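Local coordinates for protein elongation factor G (Thermus thermophilus, PDB 2DY1) that binds GTP and a magnesium ion and, as an elongation factor G, probably acts as a GTPase in the elongation stage of protein synthesis, at residues Pro452-Arg457 against Pro618-Leu623; Glu573-Leu578 against Phe643-Glu648. One frame throughout, in Å; residues are numbered along the deposited sequence.

Interaction 1. Residues Pro452-Arg457 against Pro618-Leu623; sequences PKVPYR and PLAEVL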
loop_
_atom_site.group_PDB
_atom_site.type_symbol
_atom_site.label_atom_id
_atom_site.label_comp_id
_atom_site.label_asym_id
_atom_site.label_seq_id
_atom_site.Cartn_x
_atom_site.Cartn_y
_atom_site.Cartn_z
ATOM N N PRO A 452 -18.300 9.176 -4.506
ATOM C CA PRO A 452 -17.990 10.314 -5.382
ATOM C C PRO A 452 -19.010 10.490 -6.498
ATOM O O PRO A 452 -19.577 9.514 -6.999
ATOM C CB PRO A 452 -16.622 9.949 -5.969
ATOM C CG PRO A 452 -15.994 9.080 -4.879
ATOM C CD PRO A 452 -17.175 8.226 -4.438
ATOM N N LYS A 453 -19.207 11.741 -6.892
ATOM C CA LYS A 453 -20.101 12.064 -8.001
ATOM C C LYS A 453 -19.432 11.587 -9.288
ATOM O O LYS A 453 -18.212 11.644 -9.415
ATOM C CB LYS A 453 -20.317 13.571 -8.063
ATOM C CG LYS A 453 -21.109 14.114 -6.904
ATOM C CD LYS A 453 -21.216 15.613 -6.996
ATOM C CE LYS A 453 -22.039 16.181 -5.858
ATOM N NZ LYS A 453 -22.112 17.665 -5.959
ATOM N N VAL A 454 -20.229 11.115 -10.242
ATOM C CA VAL A 454 -19.693 10.633 -11.508
ATOM C C VAL A 454 -19.431 11.811 -12.435
ATOM O O VAL A 454 -20.255 12.715 -12.557
ATOM C CB VAL A 454 -20.680 9.667 -12.199
ATOM C CG1 VAL A 454 -20.183 9.295 -13.589
ATOM C CG2 VAL A 454 -20.835 8.408 -11.354
ATOM N N PRO A 455 -18.263 11.825 -13.083
ATOM C CA PRO A 455 -17.940 12.924 -13.995
ATOM C C PRO A 455 -18.582 12.743 -15.373
ATOM O O PRO A 455 -17.911 12.394 -16.350
ATOM C CB PRO A 455 -16.415 12.892 -14.037
ATOM C CG PRO A 455 -16.127 11.430 -13.916
ATOM C CD PRO A 455 -17.077 10.990 -12.826
ATOM N N TYR A 456 -19.889 12.968 -15.437
ATOM C CA TYR A 456 -20.618 12.860 -16.696
ATOM C C TYR A 456 -20.111 13.943 -17.637
ATOM O O TYR A 456 -19.535 14.945 -17.213
ATOM C CB TYR A 456 -22.118 13.065 -16.471
ATOM C CG TYR A 456 -22.777 11.947 -15.713
ATOM C CD1 TYR A 456 -22.992 10.707 -16.311
ATOM C CD2 TYR A 456 -23.157 12.115 -14.385
ATOM C CE1 TYR A 456 -23.576 9.651 -15.595
ATOM C CE2 TYR A 456 -23.735 11.072 -13.664
ATOM C CZ TYR A 456 -23.937 9.849 -14.272
ATOM O OH TYR A 456 -24.484 8.816 -13.541
ATOM N N ARG A 457 -20.316 13.732 -18.928
ATOM C CA ARG A 457 -19.898 14.716 -19.905
ATOM C C ARG A 457 -20.975 14.797 -20.960
ATOM O O ARG A 457 -22.013 14.144 -20.839
ATOM C CB ARG A 457 -18.547 14.333 -20.505
ATOM C CG ARG A 457 -17.453 14.434 -19.453
ATOM C CD ARG A 457 -16.065 14.441 -20.019
ATOM N NE ARG A 457 -15.092 14.525 -18.938
ATOM C CZ ARG A 457 -13.834 14.136 -19.062
ATOM N NH1 ARG A 457 -13.416 13.655 -20.223
ATOM N NH2 ARG A 457 -13.014 14.174 -18.019
ATOM N N PRO A 618 -20.449 0.680 -16.420
ATOM C CA PRO A 618 -20.487 2.119 -16.163
ATOM C C PRO A 618 -19.886 2.395 -14.789
ATOM O O PRO A 618 -20.217 1.703 -13.825
ATOM C CB PRO A 618 -21.974 2.437 -16.178
ATOM C CG PRO A 618 -22.536 1.409 -17.093
ATOM C CD PRO A 618 -21.805 0.165 -16.682
ATOM N N LEU A 619 -19.018 3.396 -14.692
ATOM C CA LEU A 619 -18.413 3.727 -13.406
ATOM C C LEU A 619 -19.499 3.953 -12.358
ATOM O O LEU A 619 -19.334 3.617 -11.186
ATOM C CB LEU A 619 -17.568 4.999 -13.526
ATOM C CG LEU A 619 -17.017 5.550 -12.209
ATOM C CD1 LEU A 619 -15.911 4.613 -11.712
ATOM C CD2 LEU A 619 -16.478 6.958 -12.418
ATOM N N ALA A 620 -20.617 4.520 -12.793
ATOM C CA ALA A 620 -21.725 4.835 -11.910
ATOM C C ALA A 620 -22.351 3.603 -11.268
ATOM O O ALA A 620 -23.093 3.722 -10.300
ATOM C CB ALA A 620 -22.790 5.611 -12.678
ATOM N N GLU A 621 -22.053 2.432 -11.814
ATOM C CA GLU A 621 -22.622 1.194 -11.287
ATOM C C GLU A 621 -21.652 0.423 -10.402
ATOM O O GLU A 621 -22.024 -0.608 -9.832
ATOM C CB GLU A 621 -23.050 0.284 -12.442
ATOM C CG GLU A 621 -24.106 0.877 -13.350
ATOM C CD GLU A 621 -25.382 1.194 -12.610
ATOM O OE1 GLU A 621 -25.981 0.260 -12.035
ATOM O OE2 GLU A 621 -25.783 2.376 -12.597
ATOM N N VAL A 622 -20.420 0.915 -10.280
ATOM C CA VAL A 622 -19.396 0.221 -9.499
ATOM C C VAL A 622 -18.558 1.082 -8.553
ATOM O O VAL A 622 -17.453 0.691 -8.197
ATOM C CB VAL A 622 -18.398 -0.506 -10.429
ATOM C CG1 VAL A 622 -19.067 -1.713 -11.088
ATOM C CG2 VAL A 622 -17.882 0.464 -11.493
ATOM N N LEU A 623 -19.065 2.233 -8.138
ATOM C CA LEU A 623 -18.277 3.078 -7.250
ATOM C C LEU A 623 -18.065 2.439 -5.882
ATOM O O LEU A 623 -17.138 2.802 -5.155
ATOM C CB LEU A 623 -18.924 4.449 -7.110
ATOM C CG LEU A 623 -18.649 5.366 -8.308
ATOM C CD1 LEU A 623 -19.548 6.576 -8.246
ATOM C CD2 LEU A 623 -17.185 5.781 -8.301
#
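Val454 makes the central apolar contacts between Pro452-Arg457 and the turn at Pro618-Leu623. Its CG1 is anti to the backbone N (chi1 174°), which puts CG2 anti to the carbonyl carbon and beside the backbone N. There CG2 lies 3.7 Å from Ala620 CB and 3.8 Å from Leu623 CD1, so one methyl reaches both residues. A looser apolar touch lies next to it, where Pro455 CD and Leu619 CD2 come within 4.1 Å and the two side chains cross at about a right angle.

Across this contact two oxygens rest against carbon. The Pro452 carbonyl oxygen closes to 3.2 Å on Leu623 CD1, and the hydroxyl Tyr456 OH rests 3.7 Å from Ala620 CB. The Tyr456 ring is itself backed by Val454 CG1, which sits 3.8 Å above the centre of one face, while Phe528 meets the same ring at an inclined angle.

Backbone bonds shape each segment separately. Pro455 is the centre of an inverse gamma turn, with a weak Tyr456 N to Val454 O bond; on the other side Glu621 N and Val622 N bond to the carbonyls of Pro618 and Leu619. The linker from strand 447-450 to strand 457-460 is thus packed on the connection between strand 610-618 and helix 625-633. With just 254 Å² buried, the two segments are held by van der Waals packing of methyl groups, a proline ring carbon and two oxygens, with no hydrogen bond between them.

Interaction 2. Residues Glu573-Leu578 against Phe643-Glu648; sequences EPIYRL and FSHYAE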
loop_
_atom_site.group_PDB
_atom_site.type_symbol
_atom_site.label_atom_id
_atom_site.label_comp_id
_atom_site.label_asym_id
_atom_site.label_seq_id
_atom_site.Cartn_x
_atom_site.Cartn_y
_atom_site.Cartn_z
ATOM N N GLU A 573 -21.313 8.984 -20.177
ATOM C CA GLU A 573 -20.894 8.548 -18.848
ATOM C C GLU A 573 -19.612 7.757 -18.982
ATOM O O GLU A 573 -19.342 7.164 -20.022
ATOM C CB GLU A 573 -21.978 7.689 -18.180
ATOM C CG GLU A 573 -22.167 6.318 -18.794
ATOM C CD GLU A 573 -23.250 5.524 -18.081
ATOM O OE1 GLU A 573 -23.245 5.509 -16.832
ATOM O OE2 GLU A 573 -24.099 4.911 -18.765
ATOM N N PRO A 574 -18.783 7.744 -17.926
ATOM C CA PRO A 574 -17.551 6.974 -18.077
ATOM C C PRO A 574 -17.775 5.473 -17.937
ATOM O O PRO A 574 -18.533 5.023 -17.081
ATOM C CB PRO A 574 -16.642 7.553 -16.993
ATOM C CG PRO A 574 -17.586 8.051 -15.973
ATOM C CD PRO A 574 -18.733 8.622 -16.748
ATOM N N ILE A 575 -17.116 4.719 -18.815
ATOM C CA ILE A 575 -17.183 3.261 -18.839
ATOM C C ILE A 575 -15.821 2.738 -18.400
ATOM O O ILE A 575 -14.789 3.229 -18.848
ATOM C CB ILE A 575 -17.479 2.738 -20.270
ATOM C CG1 ILE A 575 -18.832 3.270 -20.752
ATOM C CG2 ILE A 575 -17.452 1.201 -20.289
ATOM C CD1 ILE A 575 -19.991 3.008 -19.812
ATOM N N TYR A 576 -15.814 1.747 -17.516
ATOM C CA TYR A 576 -14.568 1.181 -17.020
ATOM C C TYR A 576 -14.407 -0.289 -17.384
ATOM O O TYR A 576 -15.393 -0.995 -17.628
ATOM C CB TYR A 576 -14.498 1.319 -15.486
ATOM C CG TYR A 576 -14.046 2.685 -15.001
ATOM C CD1 TYR A 576 -14.727 3.845 -15.378
ATOM C CD2 TYR A 576 -12.900 2.818 -14.208
ATOM C CE1 TYR A 576 -14.265 5.109 -14.983
ATOM C CE2 TYR A 576 -12.434 4.065 -13.808
ATOM C CZ TYR A 576 -13.122 5.209 -14.206
ATOM O OH TYR A 576 -12.633 6.445 -13.856
ATOM N N ARG A 577 -13.155 -0.728 -17.466
ATOM C CA ARG A 577 -12.869 -2.137 -17.704
ATOM C C ARG A 577 -12.780 -2.766 -16.321
ATOM O O ARG A 577 -12.026 -2.274 -15.481
ATOM C CB ARG A 577 -11.575 -2.346 -18.533
ATOM C CG ARG A 577 -10.387 -1.367 -18.400
ATOM C CD ARG A 577 -9.196 -1.918 -19.210
ATOM N NE ARG A 577 -8.142 -0.989 -19.647
ATOM C CZ ARG A 577 -8.314 0.028 -20.489
ATOM N NH1 ARG A 577 -9.514 0.286 -20.989
ATOM N NH2 ARG A 577 -7.275 0.758 -20.870
ATOM N N LEU A 578 -13.588 -3.795 -16.074
ATOM C CA LEU A 578 -13.619 -4.444 -14.770
ATOM C C LEU A 578 -13.180 -5.900 -14.848
ATOM O O LEU A 578 -13.777 -6.705 -15.568
ATOM C CB LEU A 578 -15.037 -4.347 -14.183
ATOM C CG LEU A 578 -15.413 -4.784 -12.754
ATOM C CD1 LEU A 578 -16.331 -5.988 -12.823
ATOM C CD2 LEU A 578 -14.181 -5.080 -11.919
ATOM N N PHE A 643 -10.357 3.035 -16.210
ATOM C CA PHE A 643 -11.114 3.829 -17.173
ATOM C C PHE A 643 -10.929 3.298 -18.585
ATOM O O PHE A 643 -9.815 2.975 -19.005
ATOM C CB PHE A 643 -10.673 5.297 -17.132
ATOM C CG PHE A 643 -11.355 6.159 -18.158
ATOM C CD1 PHE A 643 -12.680 6.546 -17.995
ATOM C CD2 PHE A 643 -10.680 6.560 -19.305
ATOM C CE1 PHE A 643 -13.325 7.320 -18.960
ATOM C CE2 PHE A 643 -11.317 7.335 -20.278
ATOM C CZ PHE A 643 -12.638 7.714 -20.103
ATOM N N SER A 644 -12.033 3.218 -19.315
ATOM C CA SER A 644 -12.012 2.723 -20.683
ATOM C C SER A 644 -12.351 3.832 -21.681
ATOM O O SER A 644 -11.522 4.223 -22.500
ATOM C CB SER A 644 -13.015 1.579 -20.830
ATOM O OG SER A 644 -13.049 1.094 -22.160
ATOM N N HIS A 645 -13.568 4.351 -21.595
ATOM C CA HIS A 645 -13.999 5.390 -22.519
ATOM C C HIS A 645 -15.334 5.934 -22.053
ATOM O O HIS A 645 -15.929 5.409 -21.115
ATOM C CB HIS A 645 -14.190 4.785 -23.916
ATOM C CG HIS A 645 -15.283 3.759 -23.971
ATOM N ND1 HIS A 645 -15.140 2.486 -23.457
ATOM C CD2 HIS A 645 -16.563 3.846 -24.404
ATOM C CE1 HIS A 645 -16.285 1.837 -23.567
ATOM N NE2 HIS A 645 -17.166 2.639 -24.138
ATOM N N TYR A 646 -15.806 6.987 -22.718
ATOM C CA TYR A 646 -17.109 7.559 -22.406
ATOM C C TYR A 646 -18.102 6.984 -23.409
ATOM O O TYR A 646 -17.753 6.719 -24.560
ATOM C CB TYR A 646 -17.098 9.087 -22.533
ATOM C CG TYR A 646 -16.728 9.798 -21.249
ATOM C CD1 TYR A 646 -15.395 9.950 -20.868
ATOM C CD2 TYR A 646 -17.719 10.267 -20.390
ATOM C CE1 TYR A 646 -15.060 10.548 -19.649
ATOM C CE2 TYR A 646 -17.401 10.868 -19.173
ATOM C CZ TYR A 646 -16.070 10.999 -18.810
ATOM O OH TYR A 646 -15.763 11.569 -17.601
ATOM N N ALA A 647 -19.334 6.774 -22.971
ATOM C CA ALA A 647 -20.354 6.240 -23.861
ATOM C C ALA A 647 -21.646 6.952 -23.550
ATOM O O ALA A 647 -21.828 7.471 -22.453
ATOM C CB ALA A 647 -20.514 4.733 -23.653
ATOM N N GLU A 648 -22.544 6.994 -24.525
ATOM C CA GLU A 648 -23.822 7.652 -24.330
ATOM C C GLU A 648 -24.618 6.919 -23.251
ATOM O O GLU A 648 -24.658 5.682 -23.219
ATOM C CB GLU A 648 -24.603 7.667 -25.651
ATOM C CG GLU A 648 -23.778 8.188 -26.833
ATOM C CD GLU A 648 -24.537 8.193 -28.157
ATOM O OE1 GLU A 648 -25.708 7.755 -28.189
ATOM O OE2 GLU A 648 -23.951 8.639 -29.167
HETATM O O HOH W 1 -23.385 3.915 -21.338
#
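Ile575 O accepts two backbone N-H groups at once, from Ser644 N at 2.8 Å and His645 N at 3.2 Å, the signature of a classic beta bulge. Ser644 and His645 together face Ile575, and the antiparallel register between strands 569-583 and 638-648 slips by one residue. Both strands belong to the antiparallel sheet of the C-terminal EF-G region. On one side of the bulge the pairing is regular: Ile575 N bonds to His645 O, and Glu573 and Ala647 form a hydrogen-bonded pair through both N-H and C=O groups.

The side chains of Ile575, His645 and Ala647 share one face of the sheet. Ile575 and His645 lie side by side, with Ile575 CB over the imidazole, 3.9 Å from its centroid in a CH-pi contact, and Ile575 CG1 touches Ala647 CB. The imidazole ND1 is also bonded to Ser644 OG, which ties down its rotation.

Pro574 and Tyr646 occupy the other face. Pro574 CB sits over the phenol ring, 20° off its normal, while Pro574 CD packs on Tyr646 CE2; the Tyr646 hydroxyl bonds to Pro455 O. At the shifted pair, Phe643 CA stands almost above the centre of the Tyr576 ring, 3.6 Å from the centroid. The Phe643 side chain, with CG anti to the backbone N (chi1 177°), turns its edge to that ring in an offset edge-to-face pair with planes at 80°.

Glu573 carries its carboxylate to Arg598 in a salt bridge, and a water links this side chain to the end of strand 638-648, donating to Glu573 OE2 at 2.8 Å and to Glu648 O at 2.9 Å.

Overall arrangement
Interactions 1 and 2 have centres about 9 Å apart, on the same side of the chain's centre and away from the GTP and magnesium sites. Their segments alternate along the chain: 452-457, 573-578, 618-623, 643-648. Two probable hydrogen bonds tie the contacts together, from Leu619 N to Pro574 O at 2.9 Å and between Tyr646 OH and Pro455 O at 2.6 Å. Strand 569-583 pairs with strands 457-460, 610-618 and 638-648; the linker of interaction 1 leads into one of these neighbours and its turn leads out of another. The start of domain IV is thereby joined to the C-terminal sheet by apolar packing, by a tyrosine hydroxyl on a backbone carbonyl and by Arg457-Leu572 backbone bonding.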